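Local coordinates for RagB/SusD domain protein (Flavobacterium johnsoniae, PDB 5J90) that binds chitin as a SusD homolog encoded in a chitin utilization locus, probably helping to capture the polysaccharide at the outer membrane, at residues S119-V124 with E197-F202; A203-L208 with Y328-A333. All blocks are in the same frame, centred on the assembly; numbering follows the deposited sequence.

In the fold
Both contacts are made by helix 196-213, whose first turns meet helix 113-134 in interaction 1 and whose next turns meet the segment leading into helix 332-344 in interaction 2. Their centres lie about 10 Å apart and they touch: Phe202 CE1 is 3.8 Å from Met330 SD, Ile121 CD1 is 3.9 Å from Ala203 CB, and Val124 CG1 is 3.8 Å from Leu206 CD2. One continuous apolar layer therefore runs through the two. Interaction 1 is centred about 17 Å from the centre of the chain and interaction 2 about 11 Å, so the layer leads inward along the helix. Neither contact includes a bound ligand, and both belong to the buried helical framework.

Interaction 1. Residues S119-V124 with E197-F202; sequences SLILKV and ESWVRF
Ile121 and Phe202 meet because each sends a branch out anti to its own backbone nitrogen: CG2 of Ile121, and the ring of Phe202 (chi1 168°). Trp199 is turned the other way, with CG anti to the carbonyl carbon (chi1 -85°), which carries the indole across to helix 113-134. The methyl CG2 of Ile121 is the hub. It lies 3.6 Å from Phe202 CD2, approaching that ring obliquely, and 3.9 Å from Trp199 CE3, where it meets the rim of the indole in the ring plane. The other branch of Ile121 reaches the neighbouring backbone, CD1 resting 3.8 Å from Trp199 O. A beta-branched isoleucine suits this place because its CG2 arm can pack against two rings while the CG1-CD1 arm lies on the helix backbone. Leu122 adds its branch point, with CG 3.8 Å from Trp199 CH2, and the two side chains run at a slant to one another.

The indole is steadied beyond the pair of helices: NE1 donates to Asp188 OD2, Tyr192 packs against it edge-to-face, and Phe37 touches it. An alanine in place of Trp199 would probably open a gap beside Ile121 and Leu122 and leave Asp188 without its indole N-H partner. Phe202 in turn stacks with Phe244. On the more exposed flank of the same helix, Arg201 NH2 grips Glu197 OE2 at 2.8 Å in a nearly straight bond, one turn apart.

No hydrogen bond joins the two segments; their axes approach to 10.7 Å and cross at 35°, a spacing filled by large apolar side chains. Such side-chain packing between helices distant in sequence is consistent with the predominantly helical, TPR-related scaffold of SusD-like proteins.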
loop_
_atom_site.group_PDB
_atom_site.type_symbol
_atom_site.label_atom_id
_atom_site.label_comp_id
_atom_site.label_asym_id
_atom_site.label_seq_id
_atom_site.Cartn_x
_atom_site.Cartn_y
_atom_site.Cartn_z
ATOM N N SER A 119 -28.174 -4.439 -15.805
ATOM C CA SER A 119 -27.534 -5.483 -15.001
ATOM C C SER A 119 -26.108 -5.084 -14.622
ATOM O O SER A 119 -25.666 -5.391 -13.513
ATOM C CB SER A 119 -27.552 -6.856 -15.700
ATOM O OG SER A 119 -26.577 -6.955 -16.722
ATOM N N LEU A 120 -25.408 -4.387 -15.517
ATOM C CA LEU A 120 -24.042 -3.941 -15.227
ATOM C C LEU A 120 -24.007 -2.912 -14.100
ATOM O O LEU A 120 -23.131 -2.948 -13.231
ATOM C CB LEU A 120 -23.371 -3.371 -16.479
ATOM C CG LEU A 120 -22.998 -4.385 -17.564
ATOM C CD1 LEU A 120 -22.448 -3.661 -18.781
ATOM C CD2 LEU A 120 -21.988 -5.399 -17.022
ATOM N N ILE A 121 -24.952 -1.978 -14.111
ATOM C CA ILE A 121 -25.005 -0.975 -13.055
ATOM C C ILE A 121 -25.266 -1.631 -11.700
ATOM O O ILE A 121 -24.589 -1.338 -10.709
ATOM C CB ILE A 121 -26.055 0.114 -13.360
ATOM C CG1 ILE A 121 -25.714 0.804 -14.682
ATOM C CG2 ILE A 121 -26.125 1.125 -12.222
ATOM C CD1 ILE A 121 -26.820 1.753 -15.185
ATOM N N LEU A 122 -26.242 -2.532 -11.651
ATOM C CA LEU A 122 -26.524 -3.265 -10.420
ATOM C C LEU A 122 -25.347 -4.141 -9.993
ATOM O O LEU A 122 -25.059 -4.268 -8.801
ATOM C CB LEU A 122 -27.777 -4.123 -10.591
ATOM C CG LEU A 122 -29.081 -3.399 -10.312
ATOM C CD1 LEU A 122 -30.245 -4.283 -10.738
ATOM C CD2 LEU A 122 -29.168 -3.051 -8.833
ATOM N N LYS A 123 -24.684 -4.749 -10.974
ATOM C CA LYS A 123 -23.511 -5.576 -10.722
ATOM C C LYS A 123 -22.426 -4.764 -10.014
ATOM O O LYS A 123 -21.886 -5.203 -8.990
ATOM C CB LYS A 123 -22.967 -6.130 -12.036
ATOM C CG LYS A 123 -21.763 -7.051 -11.898
ATOM C CD LYS A 123 -21.174 -7.321 -13.279
ATOM C CE LYS A 123 -20.058 -8.367 -13.238
ATOM N NZ LYS A 123 -19.413 -8.500 -14.567
ATOM N N VAL A 124 -22.115 -3.587 -10.549
ATOM C CA VAL A 124 -21.076 -2.761 -9.950
ATOM C C VAL A 124 -21.521 -2.279 -8.560
ATOM O O VAL A 124 -20.723 -2.265 -7.615
ATOM C CB VAL A 124 -20.692 -1.599 -10.875
ATOM C CG1 VAL A 124 -19.704 -0.662 -10.174
ATOM C CG2 VAL A 124 -20.092 -2.142 -12.173
ATOM N N GLU A 197 -32.827 7.584 -17.613
ATOM C CA GLU A 197 -32.037 8.758 -17.263
ATOM C C GLU A 197 -31.618 8.739 -15.787
ATOM O O GLU A 197 -30.483 9.106 -15.464
ATOM C CB GLU A 197 -32.822 10.032 -17.597
ATOM C CG GLU A 197 -32.072 11.319 -17.296
ATOM C CD GLU A 197 -32.893 12.558 -17.592
ATOM O OE1 GLU A 197 -33.865 12.460 -18.377
ATOM O OE2 GLU A 197 -32.575 13.622 -17.026
ATOM N N SER A 198 -32.511 8.289 -14.902
ATOM C CA SER A 198 -32.185 8.211 -13.482
ATOM C C SER A 198 -31.167 7.106 -13.204
ATOM O O SER A 198 -30.304 7.250 -12.335
ATOM C CB SER A 198 -33.445 7.987 -12.658
ATOM O OG SER A 198 -34.309 9.103 -12.804
ATOM N N TRP A 199 -31.264 6.008 -13.946
ATOM C CA TRP A 199 -30.277 4.947 -13.848
ATOM C C TRP A 199 -28.897 5.425 -14.320
ATOM O O TRP A 199 -27.876 5.073 -13.724
ATOM C CB TRP A 199 -30.757 3.709 -14.610
ATOM C CG TRP A 199 -31.663 2.852 -13.768
ATOM C CD1 TRP A 199 -33.031 2.904 -13.701
ATOM C CD2 TRP A 199 -31.254 1.828 -12.857
ATOM N NE1 TRP A 199 -33.492 1.964 -12.809
ATOM C CE2 TRP A 199 -32.422 1.294 -12.273
ATOM C CE3 TRP A 199 -30.010 1.306 -12.478
ATOM C CZ2 TRP A 199 -32.383 0.263 -11.335
ATOM C CZ3 TRP A 199 -29.974 0.283 -11.546
ATOM C CH2 TRP A 199 -31.154 -0.226 -10.987
ATOM N N VAL A 200 -28.853 6.236 -15.370
ATOM C CA VAL A 200 -27.575 6.760 -15.847
ATOM C C VAL A 200 -26.991 7.730 -14.823
ATOM O O VAL A 200 -25.792 7.683 -14.529
ATOM C CB VAL A 200 -27.701 7.438 -17.231
ATOM C CG1 VAL A 200 -26.402 8.162 -17.596
ATOM C CG2 VAL A 200 -28.065 6.408 -18.294
ATOM N N ARG A 201 -27.835 8.575 -14.240
ATOM C CA ARG A 201 -27.384 9.529 -13.239
ATOM C C ARG A 201 -26.830 8.787 -12.016
ATOM O O ARG A 201 -25.830 9.213 -11.416
ATOM C CB ARG A 201 -28.533 10.487 -12.875
ATOM C CG ARG A 201 -28.137 11.646 -11.984
ATOM C CD ARG A 201 -29.235 12.717 -11.942
ATOM N NE ARG A 201 -29.416 13.379 -13.232
ATOM C CZ ARG A 201 -30.507 13.287 -13.990
ATOM N NH1 ARG A 201 -31.540 12.541 -13.608
ATOM N NH2 ARG A 201 -30.568 13.953 -15.136
ATOM N N PHE A 202 -27.460 7.669 -11.658
ATOM C CA PHE A 202 -26.939 6.826 -10.584
ATOM C C PHE A 202 -25.579 6.256 -10.993
ATOM O O PHE A 202 -24.615 6.347 -10.227
ATOM C CB PHE A 202 -27.925 5.706 -10.215
ATOM C CG PHE A 202 -27.330 4.641 -9.322
ATOM C CD1 PHE A 202 -26.651 4.982 -8.158
ATOM C CD2 PHE A 202 -27.447 3.299 -9.650
ATOM C CE1 PHE A 202 -26.091 4.002 -7.338
ATOM C CE2 PHE A 202 -26.893 2.318 -8.831
ATOM C CZ PHE A 202 -26.225 2.670 -7.685
#

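Interaction 2. Residues A203-L208 with Y328-A333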
loop_
_atom_site.group_PDB
_atom_site.type_symbol
_atom_site.label_atom_id
_atom_site.label_comp_id
_atom_site.label_asym_id
_atom_site.label_seq_id
_atom_site.Cartn_x
_atom_site.Cartn_y
_atom_site.Cartn_z
ATOM N N ALA A 203 -25.485 5.694 -12.195
ATOM C CA ALA A 203 -24.217 5.143 -12.664
ATOM C C ALA A 203 -23.102 6.189 -12.627
ATOM O O ALA A 203 -21.978 5.877 -12.224
ATOM C CB ALA A 203 -24.360 4.564 -14.074
ATOM N N ASN A 204 -23.393 7.420 -13.053
ATOM C CA ASN A 204 -22.401 8.490 -12.986
ATOM C C ASN A 204 -21.954 8.737 -11.546
ATOM O O ASN A 204 -20.761 8.945 -11.273
ATOM C CB ASN A 204 -22.964 9.799 -13.556
ATOM C CG ASN A 204 -23.298 9.717 -15.038
ATOM O OD1 ASN A 204 -22.729 8.919 -15.785
ATOM N ND2 ASN A 204 -24.221 10.572 -15.473
ATOM N N THR A 205 -22.906 8.729 -10.615
ATOM C CA THR A 205 -22.589 9.029 -9.226
ATOM C C THR A 205 -21.781 7.883 -8.600
ATOM O O THR A 205 -20.855 8.113 -7.822
ATOM C CB THR A 205 -23.867 9.292 -8.410
ATOM O OG1 THR A 205 -24.686 10.234 -9.114
ATOM C CG2 THR A 205 -23.520 9.878 -7.046
ATOM N N LEU A 206 -22.122 6.652 -8.972
ATOM C CA LEU A 206 -21.362 5.478 -8.547
ATOM C C LEU A 206 -19.934 5.551 -9.096
ATOM O O LEU A 206 -18.976 5.253 -8.369
ATOM C CB LEU A 206 -22.078 4.211 -9.020
ATOM C CG LEU A 206 -21.493 2.844 -8.679
ATOM C CD1 LEU A 206 -21.179 2.725 -7.201
ATOM C CD2 LEU A 206 -22.461 1.745 -9.134
ATOM N N ARG A 207 -19.779 5.967 -10.358
ATOM C CA ARG A 207 -18.440 6.192 -10.901
ATOM C C ARG A 207 -17.662 7.201 -10.049
ATOM O O ARG A 207 -16.488 7.001 -9.761
ATOM C CB ARG A 207 -18.493 6.696 -12.349
ATOM C CG ARG A 207 -17.091 6.878 -12.943
ATOM C CD ARG A 207 -17.072 7.611 -14.297
ATOM N NE ARG A 207 -18.018 7.040 -15.249
ATOM C CZ ARG A 207 -17.858 5.890 -15.896
ATOM N NH1 ARG A 207 -16.769 5.146 -15.715
ATOM N NH2 ARG A 207 -18.817 5.471 -16.722
ATOM N N LEU A 208 -18.318 8.289 -9.656
ATOM C CA LEU A 208 -17.665 9.296 -8.832
ATOM C C LEU A 208 -17.223 8.736 -7.479
ATOM O O LEU A 208 -16.109 9.025 -7.017
ATOM C CB LEU A 208 -18.581 10.522 -8.664
ATOM C CG LEU A 208 -18.039 11.698 -7.843
ATOM C CD1 LEU A 208 -16.750 12.263 -8.453
ATOM C CD2 LEU A 208 -19.102 12.789 -7.725
ATOM N N TYR A 328 -32.083 2.880 1.647
ATOM C CA TYR A 328 -31.223 3.779 0.870
ATOM C C TYR A 328 -29.807 3.235 0.772
ATOM O O TYR A 328 -29.213 2.817 1.772
ATOM C CB TYR A 328 -31.217 5.182 1.475
ATOM C CG TYR A 328 -32.494 5.940 1.189
ATOM C CD1 TYR A 328 -33.651 5.679 1.906
ATOM C CD2 TYR A 328 -32.556 6.882 0.170
ATOM C CE1 TYR A 328 -34.826 6.356 1.632
ATOM C CE2 TYR A 328 -33.721 7.563 -0.112
ATOM C CZ TYR A 328 -34.851 7.292 0.628
ATOM O OH TYR A 328 -36.025 7.960 0.354
ATOM N N LEU A 329 -29.277 3.232 -0.444
ATOM C CA LEU A 329 -27.929 2.731 -0.680
ATOM C C LEU A 329 -26.969 3.817 -1.170
ATOM O O LEU A 329 -25.755 3.664 -1.056
ATOM C CB LEU A 329 -27.958 1.551 -1.653
ATOM C CG LEU A 329 -28.675 0.314 -1.118
ATOM C CD1 LEU A 329 -28.824 -0.716 -2.231
ATOM C CD2 LEU A 329 -27.931 -0.264 0.079
ATOM N N MET A 330 -27.500 4.909 -1.715
ATOM C CA MET A 330 -26.676 6.068 -2.070
ATOM C C MET A 330 -27.559 7.314 -2.125
ATOM O O MET A 330 -28.403 7.442 -3.018
ATOM C CB MET A 330 -25.963 5.855 -3.405
ATOM C CG MET A 330 -25.045 7.014 -3.798
ATOM S SD MET A 330 -24.305 6.820 -5.437
ATOM C CE MET A 330 -23.069 5.582 -5.108
ATOM N N ASN A 331 -27.364 8.219 -1.174
ATOM C CA ASN A 331 -28.152 9.446 -1.107
ATOM C C ASN A 331 -27.585 10.556 -1.970
ATOM O O ASN A 331 -26.374 10.628 -2.178
ATOM C CB ASN A 331 -28.196 9.981 0.322
ATOM C CG ASN A 331 -28.801 9.012 1.303
ATOM O OD1 ASN A 331 -29.814 8.368 1.020
ATOM N ND2 ASN A 331 -28.201 8.924 2.479
ATOM N N ALA A 332 -28.446 11.454 -2.434
ATOM C CA ALA A 332 -27.977 12.624 -3.155
ATOM C C ALA A 332 -26.925 13.413 -2.365
ATOM O O ALA A 332 -26.003 13.976 -2.957
ATOM C CB ALA A 332 -29.163 13.515 -3.537
ATOM N N ALA A 333 -27.047 13.459 -1.042
ATOM C CA ALA A 333 -26.071 14.196 -0.234
ATOM C C ALA A 333 -24.640 13.736 -0.512
ATOM O O ALA A 333 -23.726 14.558 -0.603
ATOM C CB ALA A 333 -26.386 14.080 1.249
#
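Met330 reaches helix 196-213 with the end of its side chain, meeting Thr205 through the sulfur and Leu206 through the terminal methyl. SD lies 3.5 Å from Thr205 CG2, while CE is 3.8 Å from Leu206 CA and 4.0 Å from Leu206 CD1. The chain leaves Met330 extended, with CG anti to the backbone nitrogen (chi1 -178°), and bends only at the thioether (chi3 -75°), which lays the methyl against the helix backbone at Leu206. The Leu206 and Met330 side chains cross nearly at right angles.

The chi1 of Thr205 sets CG2 against the sulfur and OG1 beside the backbone N, where it is hydrogen-bonded to Arg201 O, one turn earlier, and to Met237 N. A threonine thus gives the helix a polar grip and an apolar surface from one residue. Leu206 is backed by Val124 of helix 113-134, and Met330 is also touched by Met237. Further out, Leu329 and Met330 both form backbone hydrogen bonds with Phe244, two residues set against one in a classic beta bulge, and the backbone N of Ala332 is hydrogen-bonded to Ser243 OG as the chain turns helical.

With no hydrogen bond between the segments and all three touching residues buried, the contact rests on van der Waals packing and the burial of apolar surface, for which a flexible, polarisable thioether is well suited, able to follow the contour of a helix flank.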